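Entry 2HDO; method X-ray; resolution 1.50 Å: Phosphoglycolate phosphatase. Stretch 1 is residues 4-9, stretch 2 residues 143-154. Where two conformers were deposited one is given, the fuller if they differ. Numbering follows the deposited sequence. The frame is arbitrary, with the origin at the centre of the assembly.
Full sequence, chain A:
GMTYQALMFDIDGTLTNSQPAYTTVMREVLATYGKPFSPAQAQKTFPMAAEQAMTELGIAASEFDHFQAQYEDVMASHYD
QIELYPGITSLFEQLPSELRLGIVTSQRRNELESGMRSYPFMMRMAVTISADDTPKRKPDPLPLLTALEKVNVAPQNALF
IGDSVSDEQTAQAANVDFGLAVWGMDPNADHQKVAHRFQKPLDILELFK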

# COMPACT_ATOMS: atom_id res chain seq x y z
N TYR A 4 2.02 18.99 -8.13
CA TYR A 4 2.16 18.58 -6.73
C TYR A 4 3.57 18.81 -6.16
O TYR A 4 4.57 18.72 -6.89
CB TYR A 4 1.80 17.11 -6.62
CG TYR A 4 0.38 16.83 -7.05
CD1 TYR A 4 -0.69 17.12 -6.21
CD2 TYR A 4 0.09 16.29 -8.31
CE1 TYR A 4 -2.00 16.86 -6.59
CE2 TYR A 4 -1.22 16.07 -8.71
CZ TYR A 4 -2.26 16.36 -7.86
OH TYR A 4 -3.56 16.10 -8.22
N GLN A 5 3.63 19.07 -4.85
CA GLN A 5 4.87 19.16 -4.09
C GLN A 5 5.30 17.83 -3.47
O GLN A 5 6.48 17.64 -3.16
CB GLN A 5 4.77 20.16 -2.98
CG GLN A 5 4.67 21.58 -3.45
CD GLN A 5 4.27 22.54 -2.34
OE1 GLN A 5 4.60 22.32 -1.17
NE2 GLN A 5 3.56 23.61 -2.69
N ALA A 6 4.33 16.93 -3.27
CA ALA A 6 4.62 15.64 -2.68
C ALA A 6 3.83 14.55 -3.35
O ALA A 6 2.66 14.75 -3.75
CB ALA A 6 4.32 15.65 -1.17
N LEU A 7 4.47 13.39 -3.44
CA LEU A 7 3.84 12.15 -3.87
C LEU A 7 4.03 11.12 -2.78
O LEU A 7 5.16 10.85 -2.39
CB LEU A 7 4.46 11.61 -5.14
CG LEU A 7 4.43 12.47 -6.37
CD1 LEU A 7 5.03 11.65 -7.53
CD2 LEU A 7 3.06 12.96 -6.72
N MSE A 8 2.91 10.61 -2.26
CA MSE A 8 2.94 9.51 -1.30
C MSE A 8 2.45 8.27 -1.97
O MSE A 8 1.52 8.34 -2.75
CB MSE A 8 2.05 9.82 -0.10
CG MSE A 8 2.44 11.08 0.59
SE MSE A 8 4.10 10.88 1.62
CE MSE A 8 5.20 12.39 0.85
N PHE A 9 3.07 7.14 -1.67
CA PHE A 9 2.78 5.89 -2.31
C PHE A 9 2.39 4.83 -1.27
O PHE A 9 3.01 4.73 -0.23
CB PHE A 9 4.00 5.31 -3.05
CG PHE A 9 4.49 6.15 -4.19
CD1 PHE A 9 5.34 7.21 -3.94
CD2 PHE A 9 4.10 5.90 -5.50
CE1 PHE A 9 5.79 8.02 -4.96
CE2 PHE A 9 4.59 6.70 -6.54
CZ PHE A 9 5.41 7.77 -6.26
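Stretch 2 143-154: PLLTALEKVNVA

Packing of the helix and turn of residues 143-154 on the strand of residues 6-9 in phosphoglycolate phosphatase. Stretch 2 enters as the last part of a helix that begins earlier in the chain; residues 143-150 are helical, with phi/psi close to -65/-40 throughout. Its axis passes the axis of strand 6-9 at a closest approach of 10.1 Å, and the two N-to-C directions make an angle of 141°, so the helix runs obliquely but broadly antiparallel to the strand. The register follows from this: Met 8, late in the strand, lies nearest Leu 144 (CA to CA, 8.1 Å), whereas Ala 6, at the strand's start, lies nearest Val 153 (CA to CA, 6.8 Å), beyond the helix.

The backbone of the helix is held by i to i+4 hydrogen bonds, among them Leu 148 N to Leu 144 O at 3.1 Å and Val 151 N to Ala 147 O at 3.3 Å. Val 151 is the first residue to leave helical phi/psi (-102/11). Asn 152 then takes positive phi and psi (51/52), and Val 153 is extended (-129/131). The turn stays tied to the helix, since Asn 152 N donates to Glu 149 O at 3.2 Å and Val 153 N to Leu 148 O at 3.1 Å.

Met 8, a selenomethionine, covers the most surface, 84 Å² of its own area being buried by stretch 2. Its CA-to-CB bond points toward the helix, and chi1 and chi2 are both m. Four residues of stretch 2 meet the Met 8 side chain: Met 8 CG lies 4.0 Å from Leu 144 CD1 and 4.0 Å from Leu 148 CD2, Met 8 SE is 3.9 Å from Ala 147 CB, and Met 8 CE is 4.1 Å from Val 151 CG2. The small methyl of Ala 147 points toward the strand and contacts the selenium directly, while the CA-to-CB bonds of Leu 144 and Leu 148 point sideways to stretch 1, but their ends come nearer.

Val 153 is the second centre, with 55 Å² covered. Its CA-to-CB bond points toward stretch 1, chi1 is t, and Val 153 CG1 reaches both Ala 6 CB and Gln 5 CB, each at 3.9 Å. Ala 6, also pointing toward stretch 2, has Leu 148 CD2 at 4.2 Å from its CB as well; Leu 148 thus touches both Ala 6 and Met 8. Between these two, Leu 7 points its CA-to-CB bond away and makes no contact, in keeping with the alternation of side chains along an extended strand.

No direct hydrogen bond crosses between the stretches; the contact is one of apolar side chains, burying 295 Å² with both sides summed. A polar link appears near the exposed Gln 5, where a water donates to Gln 5 OE1 at 2.9 Å and accepts from Ala 154 N at 3.0 Å, so that the end of stretch 2 is joined to stretch 1 through solvent.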

# COMPACT_ATOMS: atom_id res chain seq x y z
N PRO A 143 -2.71 8.50 9.19
CA PRO A 143 -1.39 8.13 8.67
C PRO A 143 -0.92 9.00 7.47
O PRO A 143 0.25 9.36 7.40
CB PRO A 143 -1.57 6.67 8.25
CG PRO A 143 -2.83 6.19 8.96
CD PRO A 143 -3.68 7.39 9.10
N LEU A 144 -1.83 9.32 6.54
CA LEU A 144 -1.49 10.19 5.41
C LEU A 144 -1.17 11.62 5.85
O LEU A 144 -0.20 12.22 5.41
CB LEU A 144 -2.61 10.17 4.37
CG LEU A 144 -2.45 11.02 3.13
CD1 LEU A 144 -1.08 10.82 2.51
CD2 LEU A 144 -3.56 10.73 2.13
N LEU A 145 -1.97 12.15 6.75
CA LEU A 145 -1.76 13.50 7.21
C LEU A 145 -0.46 13.56 8.03
O LEU A 145 0.23 14.56 7.99
CB LEU A 145 -2.96 13.95 8.03
CG LEU A 145 -4.19 14.23 7.19
CD1 LEU A 145 -5.40 14.51 8.09
CD2 LEU A 145 -3.96 15.38 6.23
N THR A 146 -0.11 12.50 8.74
CA THR A 146 1.13 12.49 9.50
C THR A 146 2.32 12.56 8.56
O THR A 146 3.25 13.33 8.77
CB THR A 146 1.17 11.27 10.43
OG1 THR A 146 0.07 11.37 11.35
CG2 THR A 146 2.46 11.21 11.20
N ALA A 147 2.27 11.81 7.48
CA ALA A 147 3.35 11.80 6.50
C ALA A 147 3.53 13.17 5.92
O ALA A 147 4.64 13.70 5.84
CB ALA A 147 3.06 10.75 5.37
N LEU A 148 2.43 13.81 5.55
CA LEU A 148 2.53 15.12 4.94
C LEU A 148 3.04 16.22 5.91
O LEU A 148 3.82 17.06 5.53
CB LEU A 148 1.21 15.54 4.31
CG LEU A 148 0.73 14.69 3.16
CD1 LEU A 148 -0.65 15.10 2.76
CD2 LEU A 148 1.75 14.76 2.00
N GLU A 149 2.67 16.12 7.17
CA GLU A 149 3.19 17.03 8.17
C GLU A 149 4.72 16.89 8.30
O GLU A 149 5.41 17.88 8.44
CB GLU A 149 2.53 16.77 9.52
CG GLU A 149 2.66 17.92 10.48
N LYS A 150 5.21 15.66 8.24
CA LYS A 150 6.65 15.38 8.38
C LYS A 150 7.49 15.94 7.22
O LYS A 150 8.66 16.23 7.42
CB LYS A 150 6.92 13.87 8.58
CG LYS A 150 6.53 13.35 9.94
CD LYS A 150 6.70 11.84 10.03
N VAL A 151 6.91 16.06 6.02
CA VAL A 151 7.61 16.67 4.88
C VAL A 151 7.16 18.12 4.62
O VAL A 151 7.58 18.72 3.63
CB VAL A 151 7.52 15.81 3.62
CG1 VAL A 151 8.16 14.46 3.89
CG2 VAL A 151 6.09 15.66 3.15
N ASN A 152 6.40 18.70 5.56
CA ASN A 152 5.93 20.07 5.45
C ASN A 152 5.27 20.38 4.12
O ASN A 152 5.64 21.34 3.44
CB ASN A 152 7.10 21.05 5.68
CG ASN A 152 7.73 20.89 7.04
OD1 ASN A 152 8.92 20.60 7.14
ND2 ASN A 152 6.95 21.08 8.10
N VAL A 153 4.30 19.56 3.74
CA VAL A 153 3.52 19.78 2.54
C VAL A 153 2.06 19.71 2.92
O VAL A 153 1.62 18.81 3.61
CB VAL A 153 3.86 18.76 1.41
CG1 VAL A 153 2.89 18.94 0.24
CG2 VAL A 153 5.29 18.96 0.99
N ALA A 154 1.31 20.70 2.48
CA ALA A 154 -0.11 20.78 2.75
C ALA A 154 -0.90 19.74 1.91
O ALA A 154 -0.50 19.42 0.78
CB ALA A 154 -0.58 22.16 2.42
O HOH W 1 2.42 22.83 0.69